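Local coordinates for protein origin of replication complex subunit 1B (Arabidopsis thaliana, PDB 5HH7) that binds origins of replication as part of the origin recognition complex and reads the histone H3 tail through its BAH-PHD cassette, at residues K12-F21 / K138-Y148; F26-R36 / L131-L139. All blocks are in the same frame, centred on the assembly; numbering follows the deposited sequence.

Contact 1: residues K12-F21 / K138-Y148; sequences KRVYYNKVEF and KLWKEVDDGVY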
# COMPACT_ATOMS: atom_id res chain seq x y z
N LYS A 12 20.49 26.95 0.76
CA LYS A 12 21.06 25.61 0.81
C LYS A 12 20.04 24.60 0.28
O LYS A 12 20.41 23.51 -0.18
CB LYS A 12 21.49 25.26 2.24
CG LYS A 12 22.49 24.11 2.33
CD LYS A 12 22.98 23.89 3.76
CE LYS A 12 23.57 25.17 4.33
NZ LYS A 12 24.56 25.81 3.42
N ARG A 13 18.77 24.97 0.35
CA ARG A 13 17.70 24.15 -0.20
C ARG A 13 16.75 24.96 -1.08
O ARG A 13 16.42 26.11 -0.76
CB ARG A 13 16.88 23.49 0.91
CG ARG A 13 17.61 22.45 1.73
CD ARG A 13 16.66 21.84 2.75
NE ARG A 13 17.28 20.79 3.55
CZ ARG A 13 16.63 20.07 4.46
NH1 ARG A 13 15.35 20.29 4.68
NH2 ARG A 13 17.27 19.13 5.15
N VAL A 14 16.31 24.37 -2.19
CA VAL A 14 15.26 24.95 -3.00
C VAL A 14 14.04 24.03 -2.97
O VAL A 14 14.08 22.93 -3.52
CB VAL A 14 15.71 25.16 -4.46
CG1 VAL A 14 14.55 25.66 -5.31
CG2 VAL A 14 16.88 26.12 -4.53
N TYR A 15 12.98 24.48 -2.31
CA TYR A 15 11.78 23.66 -2.14
C TYR A 15 10.85 23.76 -3.34
O TYR A 15 10.76 24.80 -3.99
CB TYR A 15 11.03 24.06 -0.86
CG TYR A 15 11.67 23.55 0.41
CD1 TYR A 15 12.60 24.31 1.11
CD2 TYR A 15 11.35 22.29 0.91
CE1 TYR A 15 13.18 23.84 2.27
CE2 TYR A 15 11.93 21.82 2.08
CZ TYR A 15 12.84 22.60 2.75
OH TYR A 15 13.42 22.12 3.91
N TYR A 16 10.17 22.66 -3.64
CA TYR A 16 9.25 22.58 -4.77
C TYR A 16 7.90 22.02 -4.35
O TYR A 16 7.82 21.18 -3.45
CB TYR A 16 9.83 21.68 -5.86
CG TYR A 16 11.08 22.21 -6.52
CD1 TYR A 16 11.00 23.14 -7.56
CD2 TYR A 16 12.33 21.78 -6.13
CE1 TYR A 16 12.14 23.62 -8.17
CE2 TYR A 16 13.48 22.26 -6.73
CZ TYR A 16 13.38 23.18 -7.75
OH TYR A 16 14.51 23.66 -8.36
N ASN A 17 6.84 22.49 -5.00
CA ASN A 17 5.53 21.87 -4.81
C ASN A 17 5.49 20.53 -5.52
O ASN A 17 4.87 19.58 -5.05
CB ASN A 17 4.41 22.78 -5.32
CG ASN A 17 3.07 22.09 -5.32
OD1 ASN A 17 2.47 21.87 -4.27
ND2 ASN A 17 2.58 21.74 -6.51
N LYS A 18 6.16 20.46 -6.67
CA LYS A 18 6.27 19.20 -7.39
C LYS A 18 7.57 19.07 -8.18
O LYS A 18 8.16 20.07 -8.60
CB LYS A 18 5.06 18.96 -8.29
CG LYS A 18 4.85 19.98 -9.38
CD LYS A 18 3.63 19.63 -10.22
CE LYS A 18 3.37 20.68 -11.29
NZ LYS A 18 3.10 22.02 -10.70
N VAL A 19 8.00 17.83 -8.38
CA VAL A 19 9.27 17.52 -9.02
C VAL A 19 9.10 16.35 -9.98
O VAL A 19 8.50 15.33 -9.63
CB VAL A 19 10.34 17.13 -7.97
CG1 VAL A 19 11.58 16.55 -8.64
CG2 VAL A 19 10.70 18.32 -7.10
N GLU A 20 9.64 16.49 -11.19
CA GLU A 20 9.73 15.35 -12.09
C GLU A 20 11.05 14.63 -11.83
O GLU A 20 12.13 15.19 -12.03
CB GLU A 20 9.64 15.79 -13.55
CG GLU A 20 9.66 14.62 -14.53
CD GLU A 20 9.28 15.03 -15.95
OE1 GLU A 20 10.16 14.97 -16.84
OE2 GLU A 20 8.11 15.41 -16.16
N PHE A 21 10.95 13.39 -11.37
CA PHE A 21 12.12 12.59 -11.03
C PHE A 21 12.08 11.27 -11.78
O PHE A 21 11.16 10.47 -11.59
CB PHE A 21 12.18 12.35 -9.52
CG PHE A 21 13.47 11.75 -9.05
CD1 PHE A 21 13.60 10.38 -8.90
CD2 PHE A 21 14.56 12.55 -8.75
CE1 PHE A 21 14.79 9.82 -8.46
CE2 PHE A 21 15.75 12.00 -8.31
CZ PHE A 21 15.86 10.63 -8.17
N LYS A 138 7.53 17.32 2.00
CA LYS A 138 8.25 18.36 1.27
C LYS A 138 9.06 17.72 0.14
O LYS A 138 9.35 16.52 0.18
CB LYS A 138 9.20 19.12 2.20
CG LYS A 138 8.54 19.81 3.38
CD LYS A 138 7.70 21.00 2.95
CE LYS A 138 7.20 21.78 4.16
NZ LYS A 138 6.49 20.88 5.11
N LEU A 139 9.41 18.52 -0.86
CA LEU A 139 10.37 18.12 -1.89
C LEU A 139 11.36 19.25 -2.07
O LEU A 139 10.98 20.42 -2.10
CB LEU A 139 9.67 17.86 -3.22
CG LEU A 139 8.63 16.74 -3.33
CD1 LEU A 139 7.26 17.34 -3.61
CD2 LEU A 139 9.02 15.74 -4.41
N TRP A 140 12.64 18.92 -2.20
CA TRP A 140 13.64 19.95 -2.44
C TRP A 140 14.89 19.46 -3.16
O TRP A 140 15.20 18.27 -3.15
CB TRP A 140 14.03 20.66 -1.14
CG TRP A 140 14.98 19.89 -0.27
CD1 TRP A 140 16.34 19.92 -0.31
CD2 TRP A 140 14.63 18.99 0.78
NE1 TRP A 140 16.86 19.09 0.65
CE2 TRP A 140 15.83 18.50 1.33
CE3 TRP A 140 13.41 18.53 1.31
CZ2 TRP A 140 15.86 17.59 2.39
CZ3 TRP A 140 13.44 17.63 2.36
CH2 TRP A 140 14.65 17.17 2.88
N LYS A 141 15.58 20.40 -3.79
CA LYS A 141 16.89 20.14 -4.36
C LYS A 141 17.94 20.68 -3.40
O LYS A 141 17.88 21.84 -2.99
CB LYS A 141 17.02 20.82 -5.72
CG LYS A 141 18.35 20.55 -6.42
CD LYS A 141 18.38 21.17 -7.81
CE LYS A 141 18.20 22.67 -7.75
NZ LYS A 141 18.28 23.29 -9.10
N GLU A 142 18.88 19.83 -3.02
CA GLU A 142 19.99 20.24 -2.17
C GLU A 142 20.95 21.08 -3.00
O GLU A 142 21.48 20.60 -4.01
CB GLU A 142 20.69 19.00 -1.60
CG GLU A 142 21.69 19.28 -0.49
CD GLU A 142 21.03 19.54 0.86
OE1 GLU A 142 19.84 19.19 1.02
OE2 GLU A 142 21.70 20.09 1.75
N VAL A 143 21.17 22.32 -2.59
CA VAL A 143 21.96 23.26 -3.39
C VAL A 143 23.43 22.84 -3.54
O VAL A 143 24.02 23.02 -4.61
CB VAL A 143 21.86 24.71 -2.82
CG1 VAL A 143 22.92 25.61 -3.42
CG2 VAL A 143 20.47 25.27 -3.06
N ASP A 144 24.00 22.27 -2.49
CA ASP A 144 25.41 21.87 -2.50
C ASP A 144 25.76 20.85 -3.58
O ASP A 144 26.84 20.92 -4.17
CB ASP A 144 25.83 21.34 -1.12
CG ASP A 144 25.88 22.43 -0.06
OD1 ASP A 144 25.90 23.62 -0.43
OD2 ASP A 144 25.90 22.08 1.14
N ASP A 145 24.85 19.92 -3.85
CA ASP A 145 25.15 18.82 -4.77
C ASP A 145 24.10 18.58 -5.86
O ASP A 145 24.29 17.73 -6.73
CB ASP A 145 25.40 17.53 -3.99
CG ASP A 145 24.28 17.20 -3.03
OD1 ASP A 145 23.14 17.67 -3.25
OD2 ASP A 145 24.53 16.46 -2.05
N GLY A 146 23.00 19.32 -5.81
CA GLY A 146 21.96 19.19 -6.81
C GLY A 146 21.07 17.96 -6.63
O GLY A 146 20.22 17.68 -7.48
N VAL A 147 21.27 17.24 -5.54
CA VAL A 147 20.51 16.02 -5.27
C VAL A 147 19.10 16.35 -4.76
O VAL A 147 18.92 17.23 -3.92
CB VAL A 147 21.23 15.13 -4.24
CG1 VAL A 147 20.38 13.92 -3.86
CG2 VAL A 147 22.59 14.69 -4.78
N TYR A 148 18.11 15.63 -5.28
CA TYR A 148 16.72 15.82 -4.87
C TYR A 148 16.34 14.95 -3.67
O TYR A 148 16.73 13.79 -3.58
CB TYR A 148 15.76 15.58 -6.03
CG TYR A 148 15.67 16.75 -6.99
CD1 TYR A 148 16.63 16.95 -7.97
CD2 TYR A 148 14.62 17.65 -6.91
CE1 TYR A 148 16.55 18.02 -8.85
CE2 TYR A 148 14.53 18.73 -7.78
CZ TYR A 148 15.49 18.90 -8.75
OH TYR A 148 15.41 19.97 -9.61
O HOH W 1 20.21 21.02 3.51
O HOH W 2 19.67 17.30 3.70
O HOH W 3 8.33 21.16 -0.60

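Contact 2: residues F26-R36 / L131-L139; sequences FEIGDDVYVKR and LWAARIDKL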
# COMPACT_ATOMS: atom_id res chain seq x y z
N PHE A 26 6.27 13.76 -8.98
CA PHE A 26 5.98 13.62 -7.55
C PHE A 26 5.51 14.96 -6.99
O PHE A 26 6.08 16.00 -7.30
CB PHE A 26 7.21 13.11 -6.79
CG PHE A 26 7.62 11.72 -7.18
CD1 PHE A 26 7.08 10.62 -6.54
CD2 PHE A 26 8.56 11.52 -8.18
CE1 PHE A 26 7.46 9.34 -6.90
CE2 PHE A 26 8.94 10.24 -8.54
CZ PHE A 26 8.39 9.15 -7.90
N GLU A 27 4.48 14.91 -6.15
CA GLU A 27 3.85 16.12 -5.64
C GLU A 27 3.64 16.00 -4.14
O GLU A 27 3.46 14.90 -3.62
CB GLU A 27 2.51 16.34 -6.36
CG GLU A 27 1.77 17.60 -5.96
CD GLU A 27 0.63 17.92 -6.92
OE1 GLU A 27 0.36 17.09 -7.81
OE2 GLU A 27 0.01 18.99 -6.77
N ILE A 28 3.69 17.13 -3.44
CA ILE A 28 3.37 17.15 -2.01
C ILE A 28 2.01 16.50 -1.79
O ILE A 28 1.03 16.84 -2.45
CB ILE A 28 3.34 18.59 -1.46
CG1 ILE A 28 4.73 19.22 -1.54
CG2 ILE A 28 2.84 18.60 -0.02
CD1 ILE A 28 4.77 20.67 -1.11
N GLY A 29 1.95 15.55 -0.86
CA GLY A 29 0.71 14.86 -0.56
C GLY A 29 0.63 13.49 -1.21
O GLY A 29 -0.25 12.70 -0.87
N ASP A 30 1.53 13.22 -2.14
CA ASP A 30 1.61 11.90 -2.76
C ASP A 30 2.00 10.85 -1.73
O ASP A 30 2.69 11.15 -0.76
CB ASP A 30 2.64 11.88 -3.90
CG ASP A 30 2.12 12.50 -5.18
OD1 ASP A 30 0.94 12.92 -5.21
OD2 ASP A 30 2.89 12.57 -6.16
N ASP A 31 1.56 9.62 -1.95
CA ASP A 31 1.97 8.48 -1.13
C ASP A 31 2.89 7.59 -1.96
O ASP A 31 2.63 7.33 -3.14
CB ASP A 31 0.74 7.70 -0.68
CG ASP A 31 -0.21 8.54 0.17
OD1 ASP A 31 0.25 9.11 1.18
OD2 ASP A 31 -1.40 8.66 -0.20
N VAL A 32 3.99 7.13 -1.36
CA VAL A 32 4.98 6.34 -2.08
C VAL A 32 5.54 5.18 -1.25
O VAL A 32 5.60 5.25 -0.02
CB VAL A 32 6.19 7.21 -2.52
CG1 VAL A 32 5.81 8.14 -3.67
CG2 VAL A 32 6.74 8.01 -1.34
N TYR A 33 5.94 4.11 -1.94
CA TYR A 33 6.74 3.06 -1.33
C TYR A 33 8.17 3.56 -1.25
O TYR A 33 8.66 4.20 -2.18
CB TYR A 33 6.73 1.79 -2.17
CG TYR A 33 5.42 1.03 -2.25
CD1 TYR A 33 4.92 0.34 -1.15
CD2 TYR A 33 4.72 0.95 -3.45
CE1 TYR A 33 3.74 -0.38 -1.23
CE2 TYR A 33 3.54 0.23 -3.54
CZ TYR A 33 3.06 -0.43 -2.43
OH TYR A 33 1.89 -1.14 -2.53
N VAL A 34 8.85 3.24 -0.15
CA VAL A 34 10.24 3.66 0.03
C VAL A 34 11.16 2.52 0.46
O VAL A 34 10.81 1.72 1.33
CB VAL A 34 10.37 4.82 1.04
CG1 VAL A 34 11.83 5.23 1.21
CG2 VAL A 34 9.53 6.02 0.60
N LYS A 35 12.32 2.45 -0.18
CA LYS A 35 13.38 1.54 0.24
C LYS A 35 14.53 2.38 0.79
O LYS A 35 15.29 2.97 0.02
CB LYS A 35 13.86 0.71 -0.95
CG LYS A 35 15.13 -0.10 -0.70
CD LYS A 35 14.89 -1.21 0.29
CE LYS A 35 15.50 -2.53 -0.17
NZ LYS A 35 16.99 -2.59 -0.09
N ARG A 36 14.65 2.44 2.11
CA ARG A 36 15.67 3.28 2.74
C ARG A 36 17.08 2.72 2.54
O ARG A 36 17.26 1.52 2.36
CB ARG A 36 15.36 3.47 4.23
CG ARG A 36 14.01 4.12 4.50
CD ARG A 36 13.83 4.45 5.98
NE ARG A 36 14.77 5.47 6.45
CZ ARG A 36 14.71 6.04 7.65
NH1 ARG A 36 13.76 5.70 8.51
NH2 ARG A 36 15.61 6.96 7.99
N LEU A 131 9.38 -3.21 3.66
CA LEU A 131 9.67 -1.91 3.05
C LEU A 131 8.78 -0.85 3.69
O LEU A 131 7.93 -1.18 4.52
CB LEU A 131 9.55 -1.93 1.52
CG LEU A 131 8.29 -2.39 0.79
CD1 LEU A 131 7.22 -1.32 0.80
CD2 LEU A 131 8.66 -2.76 -0.64
N TRP A 132 8.98 0.40 3.31
CA TRP A 132 8.30 1.52 3.96
C TRP A 132 7.27 2.15 3.03
O TRP A 132 7.32 1.97 1.81
CB TRP A 132 9.30 2.60 4.36
CG TRP A 132 10.43 2.15 5.23
CD1 TRP A 132 11.46 1.34 4.87
CD2 TRP A 132 10.67 2.51 6.60
NE1 TRP A 132 12.32 1.16 5.93
CE2 TRP A 132 11.85 1.87 7.00
CE3 TRP A 132 9.98 3.31 7.52
CZ2 TRP A 132 12.38 2.00 8.29
CZ3 TRP A 132 10.51 3.45 8.80
CH2 TRP A 132 11.69 2.79 9.17
N ALA A 133 6.34 2.89 3.62
CA ALA A 133 5.43 3.75 2.87
C ALA A 133 5.42 5.11 3.55
O ALA A 133 5.48 5.20 4.77
CB ALA A 133 4.04 3.15 2.85
N ALA A 134 5.35 6.17 2.75
CA ALA A 134 5.38 7.52 3.28
C ALA A 134 4.50 8.46 2.48
O ALA A 134 4.25 8.24 1.30
CB ALA A 134 6.81 8.05 3.31
N ARG A 135 4.04 9.52 3.14
CA ARG A 135 3.42 10.63 2.45
C ARG A 135 4.48 11.71 2.24
O ARG A 135 5.28 11.98 3.14
CB ARG A 135 2.24 11.18 3.26
CG ARG A 135 1.71 12.52 2.75
CD ARG A 135 0.25 12.70 3.13
NE ARG A 135 -0.61 11.83 2.33
CZ ARG A 135 -1.89 11.59 2.61
NH1 ARG A 135 -2.46 12.16 3.67
NH2 ARG A 135 -2.60 10.78 1.83
N ILE A 136 4.49 12.30 1.06
CA ILE A 136 5.48 13.33 0.76
C ILE A 136 5.09 14.66 1.41
O ILE A 136 4.10 15.28 1.04
CB ILE A 136 5.67 13.51 -0.75
CG1 ILE A 136 6.17 12.20 -1.37
CG2 ILE A 136 6.66 14.63 -1.01
CD1 ILE A 136 6.45 12.29 -2.86
N ASP A 137 5.90 15.07 2.38
CA ASP A 137 5.64 16.30 3.13
C ASP A 137 6.28 17.49 2.42
O ASP A 137 5.65 18.54 2.26
CB ASP A 137 6.19 16.17 4.55
CG ASP A 137 5.81 17.34 5.43
OD1 ASP A 137 4.63 17.43 5.82
OD2 ASP A 137 6.70 18.16 5.74
N LYS A 138 7.53 17.32 2.00
CA LYS A 138 8.25 18.36 1.27
C LYS A 138 9.06 17.72 0.14
O LYS A 138 9.35 16.52 0.18
CB LYS A 138 9.20 19.12 2.20
CG LYS A 138 8.54 19.81 3.38
CD LYS A 138 7.70 21.00 2.95
CE LYS A 138 7.20 21.78 4.16
NZ LYS A 138 6.49 20.88 5.11
N LEU A 139 9.41 18.52 -0.86
CA LEU A 139 10.37 18.12 -1.89
C LEU A 139 11.36 19.25 -2.07
O LEU A 139 10.98 20.42 -2.10
CB LEU A 139 9.67 17.86 -3.22
CG LEU A 139 8.63 16.74 -3.33
CD1 LEU A 139 7.26 17.34 -3.61
CD2 LEU A 139 9.02 15.74 -4.41

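Contact 1: residues K12-F21 / K138-Y148
R13 lies flat on the indole of W140. The guanidinium and ring planes are 15° apart, and R13 CZ sits 3.3 Å from W140 CZ2. This is a stacked, off-centre cation-pi contact. With CG beside the backbone N (chi1 -68°) and the chain straight from there, CD lies over the five-membered ring and the guanidinium over the six-membered one. Y15 comes alongside W140, and W140 CB sits over one face of the Y15 ring. R13 NH1 donates to Y15 OH (2.8 Å) with the hydroxyl in the guanidinium plane. W140 NE1 donates in its ring plane to E142 OE1 (3.0 Å). R13 and E142 form only a long salt bridge, and a water links R13 NE to E142 OE2. On the other face of this antiparallel pair, the Y16 ring turns its edge to K141 CB. V19 CG1 packs on Y148 CD2 (3.7 Å). The contact joins N-terminal strand 13-16 to the end of strand 132-142 in the BAH-domain sheet. W149 meets the W140 ring. The bond to Y15, the stack and a salt bridge from NH2 to D182 fix the R13 guanidinium's rotation. D182 and, more distantly, E142 probably balance its charge on the indole.

Contact 2: residues F26-R36 / L131-L139
This contact is an antiparallel strand pair in the main sheet of the BAH domain. Strand 31-34 runs beside strand 132-139, and the turn at 27-30 extends the pairing. V32 and A134 form a hydrogen-bonded pair, as do V34 and W132. D31 with R135 and Y33 with A133 are the non-hydrogen-bonded pairs. G29 N donates to I136 O (2.9 Å), and I136 N donates to D30 O (2.8 Å).

The R135 side chain runs alongside that of D31, and both head off the same face of the sheet. R135 NH2 reaches the syn lone pair of D31 OD2 at 3.2 Å. R135 NE makes a weak, bent bond to D31 OD1 (3.1 Å). The bend at chi3 (-72°) brings the R135 guanidinium round to the carboxylate. The two planes are 29° apart. D31 OD1 also accepts from Y155 OH.

At the far end R36 crosses W132. R36 CD sits over one face of the indole, 3.4 Å from W132 CE2. The guanidinium stands at 69° to the ring, so it is not stacked, although CZ still makes a cation-pi contact over the six-membered ring. D39 accepts from W132 NE1 and from R36 N.

Y33 CD1 packs on L131 CD1 (3.4 Å), and Y33 OH is hydrogen-bonded to D209 OD1. I136 CD1 touches F26 CB and D30 CB beside the turn. The side chains of I28 and L139 run antiparallel past each other, with I28 CG1 3.8 Å from L139 CD1. D30 OD2 accepts from E27 N and H191 NE2.

E27 to D30 form a type II beta turn, where glycine readily accepts the positive phi of G29. Just past I136, D137 and K138 form a classic beta bulge opposite R151 of strand 148-156, on the other edge of 132-142. The contact itself is a regular antiparallel pair, entered through a type II turn, in the curled beta sheet of the BAH domain.

Contacts 1 and 2 share the long strand 132-142, and their centres are 14 Å apart. The N-terminal part of this strand pairs with strand 31-34 in contact 2. Its later part pairs with strand 13-16 in contact 1. K138 and L139 belong to both. The first segments are also joined directly, since strands 18-21 and 24-27 are antiparallel neighbours. V19 O and F26 N lie 2.8 Å apart, a probable hydrogen bond, and N17 O and I28 N lie 3.2 Å apart. Contact 1 is at the surface, whereas contact 2 is more buried. Both lie away from the zinc sites and the histone H3-binding regions.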